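Local coordinates for Serine/threonine-protein acetyltransferase HopZ1a (Pseudomonas syringae pv. syringae, PDB 5KLP) that acetylates serine, threonine and lysine residues of host proteins such as tubulin from acetyl-CoA, as an inositol hexakisphosphate-dependent effector that impairs the plant cell's microtubules and immunity, at residues Thr138-Glu143 with Asp208-Gly213; Glu179-Ala184 with Arg228-Ala233; Leu256-Tyr261 with Gly279-Arg284; Thr268-Leu273 with Asn295-Asn300. The protein carries 10 engineered substitutions. One frame throughout, in Å; residues are numbered along the deposited sequence.

Contact 1 of 4, residues Thr138-Glu143 with Asp208-Gly213; sequences TIIITE and DDIHHG
Strand 138-143 runs obliquely against helix 204-215, its direction turned 124° from that of the helix and the two axes 8.2 Å apart at their closest. At the near end of the strand, Thr138 turns its side chain to the helix, with OG1 in the crowded position between the backbone N and the carbonyl carbon. From there Thr138 OG1 meets the edge of the His211 imidazole, in a very short hydrogen bond of 2.5 Å to His211 ND1 in which either atom could be the donor. His132 NE2 is a second partner of the hydroxyl, and Asp128 OD1 takes the other ring nitrogen, His211 NE2. With a partner at each nitrogen the ring is fixed in rotation, and the carboxylate may favour its protonated form. Ile139 turns away, but its backbone N lies 4.0 Å from His211 CE1, near the ring plane. Ile140 points back to the helix. Its CD1 tip sits over one face of the imidazole, 3.8 Å from the ring centroid and 24° off the normal, a CH-pi contact. Ile140 CD1 also touches Ile210 CG2 at 3.5 Å, so it is wedged between two successive helix residues, while Phe207 and Leu214 add further apolar contacts to Ile140. The strand then leads away from the helix to Glu143, an active-site residue whose carboxylate receives His158 and Gln154. The arrangement is that of a helix laid on the central mixed sheet, where alternate strand residues face it, in the cysteine protease-like (clan CA) fold of YopJ-family acetyltransferases.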
# COMPACT_ATOMS: atom_id res chain seq x y z
N THR A 138 7.88 14.00 9.27
CA THR A 138 7.39 12.75 9.84
C THR A 138 6.98 11.87 8.68
O THR A 138 6.54 12.37 7.64
CB THR A 138 6.22 12.95 10.81
OG1 THR A 138 5.17 13.65 10.15
CG2 THR A 138 6.67 13.75 12.05
N ILE A 139 7.18 10.56 8.83
CA ILE A 139 7.03 9.63 7.72
C ILE A 139 6.36 8.35 8.19
O ILE A 139 6.80 7.72 9.14
CB ILE A 139 8.40 9.29 7.06
CG1 ILE A 139 9.08 10.55 6.53
CG2 ILE A 139 8.21 8.28 5.92
CD1 ILE A 139 10.52 10.35 6.09
N ILE A 140 5.28 8.00 7.52
CA ILE A 140 4.57 6.75 7.77
C ILE A 140 4.76 5.85 6.56
O ILE A 140 4.29 6.17 5.48
CB ILE A 140 3.08 6.98 7.97
CG1 ILE A 140 2.85 7.89 9.18
CG2 ILE A 140 2.34 5.65 8.12
CD1 ILE A 140 1.43 8.39 9.24
N ILE A 141 5.45 4.74 6.73
CA ILE A 141 5.61 3.79 5.63
C ILE A 141 4.63 2.66 5.82
O ILE A 141 4.66 1.97 6.84
CB ILE A 141 7.03 3.25 5.57
CG1 ILE A 141 8.02 4.37 5.29
CG2 ILE A 141 7.14 2.14 4.49
CD1 ILE A 141 9.46 3.98 5.54
N THR A 142 3.73 2.47 4.86
CA THR A 142 2.78 1.36 4.94
C THR A 142 3.32 0.20 4.14
O THR A 142 3.53 0.30 2.92
CB THR A 142 1.37 1.74 4.41
OG1 THR A 142 1.49 2.11 3.03
CG2 THR A 142 0.78 2.89 5.19
N GLU A 143 3.56 -0.89 4.85
CA GLU A 143 4.04 -2.15 4.29
C GLU A 143 2.84 -3.07 4.09
O GLU A 143 2.27 -3.56 5.07
CB GLU A 143 5.06 -2.80 5.26
CG GLU A 143 5.42 -4.25 4.94
CD GLU A 143 6.02 -4.40 3.55
OE1 GLU A 143 5.29 -4.83 2.62
OE2 GLU A 143 7.24 -4.10 3.40
N ASP A 208 -2.97 12.64 9.59
CA ASP A 208 -2.49 13.88 10.21
C ASP A 208 -2.25 13.67 11.70
O ASP A 208 -1.26 14.16 12.25
CB ASP A 208 -3.50 15.02 10.04
CG ASP A 208 -3.48 15.60 8.64
OD1 ASP A 208 -2.56 15.29 7.86
OD2 ASP A 208 -4.40 16.38 8.31
N ASP A 209 -3.16 12.96 12.34
CA ASP A 209 -3.05 12.72 13.77
C ASP A 209 -1.86 11.82 14.07
O ASP A 209 -1.15 12.03 15.06
CB ASP A 209 -4.34 12.11 14.31
CG ASP A 209 -4.44 12.24 15.81
OD1 ASP A 209 -4.32 13.39 16.30
OD2 ASP A 209 -4.63 11.22 16.49
N ILE A 210 -1.62 10.81 13.23
CA ILE A 210 -0.47 9.95 13.44
C ILE A 210 0.82 10.74 13.26
O ILE A 210 1.76 10.60 14.04
CB ILE A 210 -0.49 8.75 12.50
CG1 ILE A 210 -1.74 7.90 12.75
CG2 ILE A 210 0.76 7.89 12.68
CD1 ILE A 210 -1.84 6.74 11.80
N HIS A 211 0.84 11.61 12.25
CA HIS A 211 1.99 12.48 12.03
C HIS A 211 2.24 13.40 13.24
O HIS A 211 3.39 13.59 13.66
CB HIS A 211 1.81 13.29 10.75
CG HIS A 211 2.12 12.52 9.50
ND1 HIS A 211 3.41 12.24 9.11
CD2 HIS A 211 1.32 11.99 8.55
CE1 HIS A 211 3.39 11.55 7.98
NE2 HIS A 211 2.13 11.39 7.61
N HIS A 212 1.18 13.98 13.79
CA HIS A 212 1.32 14.82 14.98
C HIS A 212 1.99 14.06 16.12
O HIS A 212 2.85 14.60 16.81
CB HIS A 212 -0.04 15.37 15.44
CG HIS A 212 -0.62 16.39 14.51
ND1 HIS A 212 -1.98 16.58 14.36
CD2 HIS A 212 -0.03 17.28 13.67
CE1 HIS A 212 -2.19 17.54 13.47
NE2 HIS A 212 -1.03 17.98 13.04
N GLY A 213 1.59 12.81 16.32
CA GLY A 213 2.23 12.00 17.35
C GLY A 213 3.70 11.80 17.04
O GLY A 213 4.55 11.94 17.92

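Contact 2 of 4, residues Glu179-Ala184 with Arg228-Ala233; sequences ETQAAA and RTTLGA. Engineered in segment 179-184: Ala183 (natural residue Gln), Ala184 (natural residue Lys).
The carboxylate of Glu179 receives Thr230 twice. Thr230 OG1 donates to Glu179 OE1 at 2.6 Å, and Thr230 N donates to Glu179 OE2 at 2.9 Å with an N-H...O angle of 161°. Both oxygens use their syn lone pairs, so backbone and hydroxyl of one residue face the carboxylate together. A third donor, Gln181 NE2, reaches Glu179 OE2 at 2.7 Å from above the carboxylate plane, with that oxygen nearly in the plane of the Gln181 amide, and Ile147 N binds OE1. The buried charge is surrounded by N-H and O-H groups, and the first turn of helix 230-238 probably stabilises it. Thr229 is the N-cap of that helix: its OG1, held in the crowded position with Arg226 O as another partner, accepts from Gly232 N at 3.0 Å. Thr180 forms an ST turn, its OG1 accepting from Ala182 N at 3.2 Å, just after strand 175-179. The loop beyond leads to engineered Ala184, a position of the CoA site. Glu179 reaches the helix end with an extended side chain, CG anti to the backbone N. Glu179 OE2 lies 3.3 Å from Thr229 CA, and the Thr230 side chain crosses that of Glu179 at about a right angle, its CG2 close to both carboxylate oxygens. Farther out, Glu179 CB approaches Thr229 CG2 at 4.2 Å, and Phe251 of strand 248-251 touches both Thr229 and Gln181.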
# COMPACT_ATOMS: atom_id res chain seq x y z
N GLU A 179 2.83 -2.38 9.30
CA GLU A 179 2.73 -3.64 8.59
C GLU A 179 1.27 -4.08 8.51
O GLU A 179 0.68 -4.36 9.54
CB GLU A 179 3.58 -4.70 9.30
CG GLU A 179 3.39 -6.12 8.79
CD GLU A 179 4.19 -7.14 9.59
OE1 GLU A 179 5.43 -7.16 9.44
OE2 GLU A 179 3.58 -7.90 10.40
N THR A 180 0.69 -4.16 7.32
CA THR A 180 -0.73 -4.51 7.27
C THR A 180 -0.98 -6.01 7.05
O THR A 180 -1.98 -6.54 7.54
CB THR A 180 -1.49 -3.72 6.17
OG1 THR A 180 -1.13 -4.22 4.88
CG2 THR A 180 -1.16 -2.23 6.23
N GLN A 181 -0.06 -6.70 6.37
CA GLN A 181 -0.25 -8.12 5.97
C GLN A 181 -1.47 -8.33 5.08
O GLN A 181 -2.03 -9.44 5.05
CB GLN A 181 -0.36 -9.05 7.20
CG GLN A 181 0.79 -8.88 8.21
CD GLN A 181 0.72 -9.87 9.38
OE1 GLN A 181 -0.06 -10.84 9.34
NE2 GLN A 181 1.53 -9.64 10.41
N ALA A 182 -1.89 -7.30 4.36
CA ALA A 182 -3.04 -7.46 3.49
C ALA A 182 -2.66 -8.29 2.25
O ALA A 182 -3.47 -9.07 1.76
CB ALA A 182 -3.62 -6.09 3.09
N ALA A 183 -1.44 -8.12 1.75
CA ALA A 183 -0.98 -8.81 0.54
C ALA A 183 -0.50 -10.21 0.87
O ALA A 183 0.33 -10.38 1.76
CB ALA A 183 0.13 -8.02 -0.14
N ALA A 184 -0.99 -11.19 0.13
CA ALA A 184 -0.61 -12.59 0.34
C ALA A 184 0.71 -12.91 -0.34
O ALA A 184 1.41 -13.85 0.05
CB ALA A 184 -1.70 -13.51 -0.15
N ARG A 228 2.68 -7.62 17.59
CA ARG A 228 1.79 -8.40 16.72
C ARG A 228 2.30 -8.50 15.28
O ARG A 228 1.73 -9.20 14.46
CB ARG A 228 0.38 -7.77 16.73
CG ARG A 228 -0.33 -7.84 18.07
CD ARG A 228 -1.54 -6.90 18.11
NE ARG A 228 -2.09 -6.80 19.45
CZ ARG A 228 -2.65 -5.70 19.97
NH1 ARG A 228 -2.75 -4.60 19.25
NH2 ARG A 228 -3.13 -5.73 21.21
N THR A 229 3.37 -7.78 14.98
CA THR A 229 3.95 -7.76 13.63
C THR A 229 5.06 -8.78 13.54
O THR A 229 5.57 -9.27 14.56
CB THR A 229 4.52 -6.37 13.27
OG1 THR A 229 5.63 -6.08 14.12
CG2 THR A 229 3.46 -5.27 13.43
N THR A 230 5.46 -9.10 12.31
CA THR A 230 6.57 -10.01 12.09
C THR A 230 7.84 -9.46 12.71
O THR A 230 8.69 -10.22 13.19
CB THR A 230 6.81 -10.27 10.59
OG1 THR A 230 7.15 -9.04 9.94
CG2 THR A 230 5.54 -10.87 9.96
N LEU A 231 7.98 -8.14 12.72
CA LEU A 231 9.11 -7.49 13.37
C LEU A 231 9.07 -7.75 14.88
O LEU A 231 10.08 -8.11 15.50
CB LEU A 231 9.10 -5.98 13.08
CG LEU A 231 10.18 -5.21 13.86
CD1 LEU A 231 11.57 -5.63 13.43
CD2 LEU A 231 10.00 -3.71 13.71
N GLY A 232 7.88 -7.58 15.46
CA GLY A 232 7.70 -7.80 16.88
C GLY A 232 8.01 -9.22 17.30
O GLY A 232 8.63 -9.45 18.35
N ALA A 233 7.59 -10.18 16.47
CA ALA A 233 7.87 -11.59 16.73
C ALA A 233 9.37 -11.81 16.76
O ALA A 233 9.89 -12.48 17.65
CB ALA A 233 7.23 -12.46 15.66

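Contact 3 of 4, residues Leu256-Tyr261 with Gly279-Arg284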
# COMPACT_ATOMS: atom_id res chain seq x y z
N LEU A 256 -4.76 1.87 11.48
CA LEU A 256 -5.29 2.33 10.20
C LEU A 256 -6.76 1.96 10.07
O LEU A 256 -7.21 1.02 10.71
CB LEU A 256 -4.50 1.71 9.04
CG LEU A 256 -3.00 2.01 8.97
CD1 LEU A 256 -2.37 1.27 7.79
CD2 LEU A 256 -2.76 3.51 8.85
N PRO A 257 -7.52 2.71 9.24
CA PRO A 257 -8.93 2.40 9.00
C PRO A 257 -9.12 1.12 8.19
O PRO A 257 -8.19 0.66 7.53
CB PRO A 257 -9.43 3.60 8.21
CG PRO A 257 -8.35 4.61 8.24
CD PRO A 257 -7.08 3.91 8.52
N VAL A 258 -10.34 0.58 8.21
CA VAL A 258 -10.65 -0.68 7.53
C VAL A 258 -10.38 -0.60 6.02
O VAL A 258 -10.16 -1.62 5.37
CB VAL A 258 -12.13 -1.08 7.80
CG1 VAL A 258 -13.10 -0.08 7.16
CG2 VAL A 258 -12.39 -2.51 7.32
N ASP A 259 -10.36 0.62 5.49
CA ASP A 259 -10.01 0.89 4.09
C ASP A 259 -8.83 0.07 3.64
O ASP A 259 -8.78 -0.43 2.51
CB ASP A 259 -9.64 2.37 3.91
CG ASP A 259 -10.77 3.31 4.27
OD1 ASP A 259 -11.32 3.19 5.40
OD2 ASP A 259 -11.06 4.20 3.45
N PHE A 260 -7.85 -0.08 4.53
CA PHE A 260 -6.57 -0.69 4.16
C PHE A 260 -6.64 -2.21 4.10
O PHE A 260 -5.66 -2.87 3.76
CB PHE A 260 -5.48 -0.21 5.14
CG PHE A 260 -5.11 1.23 4.92
CD1 PHE A 260 -5.90 2.25 5.44
CD2 PHE A 260 -4.01 1.57 4.11
CE1 PHE A 260 -5.58 3.59 5.20
CE2 PHE A 260 -3.68 2.89 3.87
CZ PHE A 260 -4.47 3.91 4.42
N TYR A 261 -7.82 -2.77 4.36
CA TYR A 261 -7.97 -4.22 4.32
C TYR A 261 -8.97 -4.69 3.27
O TYR A 261 -9.19 -5.89 3.12
CB TYR A 261 -8.33 -4.77 5.72
CG TYR A 261 -7.11 -4.79 6.60
CD1 TYR A 261 -6.21 -5.85 6.54
CD2 TYR A 261 -6.79 -3.71 7.43
CE1 TYR A 261 -5.06 -5.86 7.30
CE2 TYR A 261 -5.64 -3.72 8.21
CZ TYR A 261 -4.78 -4.80 8.14
OH TYR A 261 -3.63 -4.82 8.89
N GLY A 279 -14.12 -3.44 17.33
CA GLY A 279 -15.08 -3.34 16.24
C GLY A 279 -14.63 -2.49 15.06
O GLY A 279 -15.41 -2.23 14.13
N ARG A 280 -13.38 -2.05 15.06
CA ARG A 280 -12.94 -1.08 14.06
C ARG A 280 -12.87 -1.66 12.65
O ARG A 280 -12.97 -0.92 11.67
CB ARG A 280 -11.59 -0.49 14.46
CG ARG A 280 -11.71 0.64 15.49
CD ARG A 280 -10.36 1.18 15.94
NE ARG A 280 -9.47 1.45 14.82
CZ ARG A 280 -8.45 0.66 14.48
NH1 ARG A 280 -8.20 -0.43 15.19
NH2 ARG A 280 -7.68 0.97 13.44
N MSE A 281 -12.73 -2.98 12.54
CA MSE A 281 -12.64 -3.62 11.24
C MSE A 281 -13.98 -4.22 10.81
O MSE A 281 -14.06 -4.89 9.78
CB MSE A 281 -11.57 -4.71 11.25
CG MSE A 281 -10.17 -4.25 11.59
SE MSE A 281 -9.42 -3.10 10.19
CE MSE A 281 -9.39 -1.41 11.21
N ALA A 282 -15.02 -3.97 11.59
CA ALA A 282 -16.26 -4.74 11.45
C ALA A 282 -17.42 -3.97 10.82
O ALA A 282 -18.53 -4.49 10.72
CB ALA A 282 -16.68 -5.28 12.82
N GLY A 283 -17.18 -2.72 10.44
CA GLY A 283 -18.24 -1.90 9.88
C GLY A 283 -18.37 -2.01 8.37
O GLY A 283 -17.79 -2.88 7.74
N ARG A 284 -19.15 -1.09 7.80
CA ARG A 284 -19.36 -1.02 6.36
C ARG A 284 -18.09 -0.61 5.63
O ARG A 284 -17.39 0.31 6.05
CB ARG A 284 -20.50 -0.04 6.06
CG ARG A 284 -20.85 0.08 4.60
CD ARG A 284 -21.78 1.27 4.31
NE ARG A 284 -22.44 1.12 3.02
CZ ARG A 284 -23.76 1.12 2.84
NH1 ARG A 284 -24.57 1.26 3.88
NH2 ARG A 284 -24.26 0.99 1.61
O HOH W 1 -11.97 1.75 10.21
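A short 3-10 turn at Val258-Tyr261 lies against a type I beta turn from Gly279 to Ala282, with Val258 CA and Met281 CA 5.1 Å apart. Met281, present as selenomethionine, lies between them. Bends at chi2 (-68°) and chi3 (112°) fold its chain back on the 3-10 turn, so that SE and CE do the touching. Met281 SE lies 4.8 Å from the centroid of the Tyr261 ring, approaching obliquely at 50° to the normal, and 4.1 Å from Val258 CB. Met281 CE presses onto the backbone, 3.3 Å from Leu256 O, and lies over one face of the Arg280 guanidinium, toward its rim. The bend of Arg280 at chi3 swings that group round to the same carbonyl: Leu256 O lies at its edge, 2.8 Å from Arg280 NH2, though the angle is too poor for a hydrogen bond. Arg280 NH1 makes a salt bridge with Asp278 and a hydrogen bond to Ala253 O. Val258 sends CG2 to Met281 O at 3.8 Å. Beside it a water joins the backbones, accepting from Val258 N at 2.8 Å and donating to Arg280 O. Tyr261 OH reaches Thr180 O in the loop after strand 175-179, while Arg284 leads away to a salt bridge with Glu288 of the cofactor site. With its Met-aromatic pair, the arrangement joins the loops entering and leaving helix 267-274, beside the inositol hexakisphosphate pocket.

Contact 4 of 4, residues Thr268-Leu273 with Asn295-Asn300; sequences TQAYYL and NLVQRN. Engineered in segment 268-273: Tyr271 (natural residue Lys), Tyr272 (natural residue Gln). With IHP (inositol hexakisphosphate), chain D.
Arg299 NH2 is gripped by two hydrogen bonds, one to O24 of inositol hexakisphosphate at 2.8 Å and one to Ser324 OG. Its neighbour Arg299 NH1 donates to IHP O34 at 2.7 Å, almost straight at 168°. Both acceptors belong to one phosphate, whose P4 lies in the guanidinium plane at its edge, so the pair makes a bidentate grip, while O43 of another phosphate sits over one face. Arg299 NE adds a weak bond to Lys262 O. An extended chain, with CG anti to the backbone N, carries the group out to the cofactor, whose negative charge probably offsets the nearby charge of Arg22. The helix bearing it opens with a capping box: Gln298 N donates to Asn295 OD1 at 2.9 Å, nearly along the C=O axis, and Asn295 N donates to Gln298 OE1, also at 2.9 Å. The side of this helix turned from the cofactor meets helix 267-274. Ala270 points its CB into the interface, 4.0 Å from Val297 CG2. Val297 CG2 also rests on the backbone, 3.7 Å from Ala270 C, and comes beside engineered Tyr271. Leu296 CD2 comes up to the flank of the Leu273 side chain, 4.4 Å from Leu273 CD1. Helices 267-274 and 296-302 run antiparallel, at 168° with axes 8.8 Å apart; Leu296 reaches on to Val258, Leu273 to Tyr261, and Ser324 brings the start of helix 324-340 to the cofactor side.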
# COMPACT_ATOMS: atom_id res chain seq x y z
N THR A 268 -9.78 -15.73 5.75
CA THR A 268 -9.75 -15.98 7.19
C THR A 268 -9.24 -14.74 7.94
O THR A 268 -9.71 -14.44 9.03
CB THR A 268 -8.90 -17.21 7.54
OG1 THR A 268 -7.60 -17.09 6.96
CG2 THR A 268 -9.58 -18.45 7.01
N GLN A 269 -8.29 -14.02 7.35
CA GLN A 269 -7.85 -12.76 7.95
C GLN A 269 -9.04 -11.82 8.18
O GLN A 269 -9.23 -11.29 9.28
CB GLN A 269 -6.80 -12.08 7.06
CG GLN A 269 -6.26 -10.76 7.58
CD GLN A 269 -5.33 -10.13 6.58
OE1 GLN A 269 -5.74 -9.74 5.48
NE2 GLN A 269 -4.05 -10.05 6.94
N ALA A 270 -9.85 -11.66 7.14
CA ALA A 270 -11.04 -10.82 7.20
C ALA A 270 -11.94 -11.27 8.34
O ALA A 270 -12.46 -10.44 9.08
CB ALA A 270 -11.80 -10.86 5.88
N TYR A 271 -12.12 -12.58 8.47
CA TYR A 271 -12.94 -13.12 9.55
C TYR A 271 -12.39 -12.71 10.92
O TYR A 271 -13.14 -12.20 11.76
CB TYR A 271 -13.03 -14.65 9.43
CG TYR A 271 -13.64 -15.32 10.64
CD1 TYR A 271 -15.02 -15.40 10.79
CD2 TYR A 271 -12.85 -15.87 11.63
CE1 TYR A 271 -15.59 -15.99 11.89
CE2 TYR A 271 -13.41 -16.47 12.74
CZ TYR A 271 -14.78 -16.53 12.86
OH TYR A 271 -15.35 -17.12 13.96
N TYR A 272 -11.09 -12.91 11.15
CA TYR A 272 -10.51 -12.58 12.46
C TYR A 272 -10.46 -11.07 12.73
O TYR A 272 -10.61 -10.63 13.87
CB TYR A 272 -9.12 -13.20 12.60
CG TYR A 272 -9.18 -14.71 12.60
CD1 TYR A 272 -9.81 -15.40 13.62
CD2 TYR A 272 -8.63 -15.45 11.56
CE1 TYR A 272 -9.90 -16.78 13.62
CE2 TYR A 272 -8.71 -16.84 11.54
CZ TYR A 272 -9.35 -17.49 12.58
OH TYR A 272 -9.43 -18.86 12.58
N LEU A 273 -10.24 -10.27 11.69
CA LEU A 273 -10.23 -8.82 11.86
C LEU A 273 -11.59 -8.33 12.36
O LEU A 273 -11.67 -7.47 13.24
CB LEU A 273 -9.85 -8.14 10.55
CG LEU A 273 -8.37 -8.31 10.18
CD1 LEU A 273 -8.06 -7.59 8.90
CD2 LEU A 273 -7.52 -7.79 11.31
N ASN A 295 -19.66 -5.59 4.40
CA ASN A 295 -18.54 -5.58 5.33
C ASN A 295 -17.35 -6.32 4.74
O ASN A 295 -17.43 -6.86 3.63
CB ASN A 295 -18.95 -6.17 6.70
CG ASN A 295 -19.37 -7.64 6.62
OD1 ASN A 295 -18.80 -8.44 5.88
ND2 ASN A 295 -20.37 -8.00 7.43
N LEU A 296 -16.26 -6.36 5.48
CA LEU A 296 -15.01 -6.93 5.00
C LEU A 296 -15.13 -8.39 4.56
O LEU A 296 -14.60 -8.79 3.53
CB LEU A 296 -13.95 -6.78 6.09
CG LEU A 296 -12.49 -6.56 5.74
CD1 LEU A 296 -12.32 -5.46 4.68
CD2 LEU A 296 -11.75 -6.21 7.03
N VAL A 297 -15.82 -9.21 5.35
CA VAL A 297 -15.97 -10.61 4.96
C VAL A 297 -16.85 -10.76 3.70
O VAL A 297 -16.54 -11.54 2.81
CB VAL A 297 -16.54 -11.45 6.11
CG1 VAL A 297 -17.03 -12.78 5.59
CG2 VAL A 297 -15.46 -11.65 7.18
N GLN A 298 -17.92 -9.98 3.62
CA GLN A 298 -18.80 -10.06 2.46
C GLN A 298 -18.07 -9.62 1.21
O GLN A 298 -18.24 -10.21 0.14
CB GLN A 298 -20.05 -9.20 2.67
CG GLN A 298 -20.99 -9.75 3.74
CD GLN A 298 -22.05 -8.76 4.14
OE1 GLN A 298 -21.81 -7.55 4.15
NE2 GLN A 298 -23.24 -9.25 4.45
N ARG A 299 -17.24 -8.59 1.34
CA ARG A 299 -16.47 -8.12 0.20
C ARG A 299 -15.51 -9.20 -0.27
O ARG A 299 -15.46 -9.52 -1.47
CB ARG A 299 -15.69 -6.85 0.54
CG ARG A 299 -14.87 -6.40 -0.65
CD ARG A 299 -14.02 -5.16 -0.41
NE ARG A 299 -13.27 -4.93 -1.64
CZ ARG A 299 -13.73 -4.22 -2.67
NH1 ARG A 299 -14.91 -3.63 -2.63
NH2 ARG A 299 -12.97 -4.10 -3.76
N ASN A 300 -14.79 -9.79 0.68
CA ASN A 300 -13.83 -10.84 0.37
C ASN A 300 -14.49 -11.98 -0.38
O ASN A 300 -13.95 -12.46 -1.39
CB ASN A 300 -13.17 -11.37 1.65
CG ASN A 300 -12.00 -12.30 1.37
OD1 ASN A 300 -12.20 -13.46 0.99
ND2 ASN A 300 -10.78 -11.80 1.54
C1 IHP D . -14.04 4.16 -6.25
C2 IHP D . -12.97 3.17 -5.60
C3 IHP D . -13.26 1.64 -5.37
C4 IHP D . -14.75 1.20 -5.73
C5 IHP D . -15.82 2.27 -5.79
C6 IHP D . -15.28 3.32 -6.74
O11 IHP D . -14.34 5.16 -5.46
P1 IHP D . -14.21 6.83 -5.68
O21 IHP D . -13.76 7.50 -4.37
O31 IHP D . -15.57 7.41 -6.07
O41 IHP D . -13.22 7.26 -6.75
O12 IHP D . -12.32 3.71 -4.51
P2 IHP D . -10.67 3.97 -4.65
O22 IHP D . -10.39 4.95 -5.81
O32 IHP D . -10.00 4.52 -3.38
O42 IHP D . -9.99 2.64 -5.06
O13 IHP D . -13.00 1.42 -4.14
P3 IHP D . -11.91 0.45 -3.29
O23 IHP D . -10.41 0.66 -3.51
O33 IHP D . -12.31 1.04 -1.93
O43 IHP D . -12.22 -1.04 -3.35
O14 IHP D . -15.17 0.18 -4.96
P4 IHP D . -15.14 -1.36 -5.44
O24 IHP D . -13.73 -1.96 -5.32
O34 IHP D . -16.13 -2.24 -4.66
O44 IHP D . -15.54 -1.48 -6.92
O15 IHP D . -16.29 2.71 -4.61
P5 IHP D . -17.88 2.43 -4.06
O25 IHP D . -18.57 1.36 -4.92
O35 IHP D . -17.88 1.91 -2.60
O45 IHP D . -18.75 3.68 -4.12
O16 IHP D . -16.25 4.13 -7.15
P6 IHP D . -16.36 4.78 -8.65
O26 IHP D . -15.87 3.79 -9.70
O36 IHP D . -17.81 5.18 -8.98
O46 IHP D . -15.51 6.06 -8.75

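From the N terminus, strand 138-143 comes first, and contact 1 closes a loop over helix 153-167, strand 175-179 and helix 189-202 when helix 204-215 packs on the sheet. Contact 2 opens inside that loop at 179-184 and closes beyond it at 228-233, so the two cross; they touch where Glu143 O meets Thr180 N at 2.8 Å. Contacts 3 and 4 come after both in series, and cross each other, 268-273 lying between the halves of contact 3 and 279-284 between those of contact 4. The 179-184 loop touches contacts 1, 3 and 4: Thr180 packs on Leu256, and Gln181 O meets Gln269 NE2, linking the catalytic sheet to the inositol hexakisphosphate-binding region.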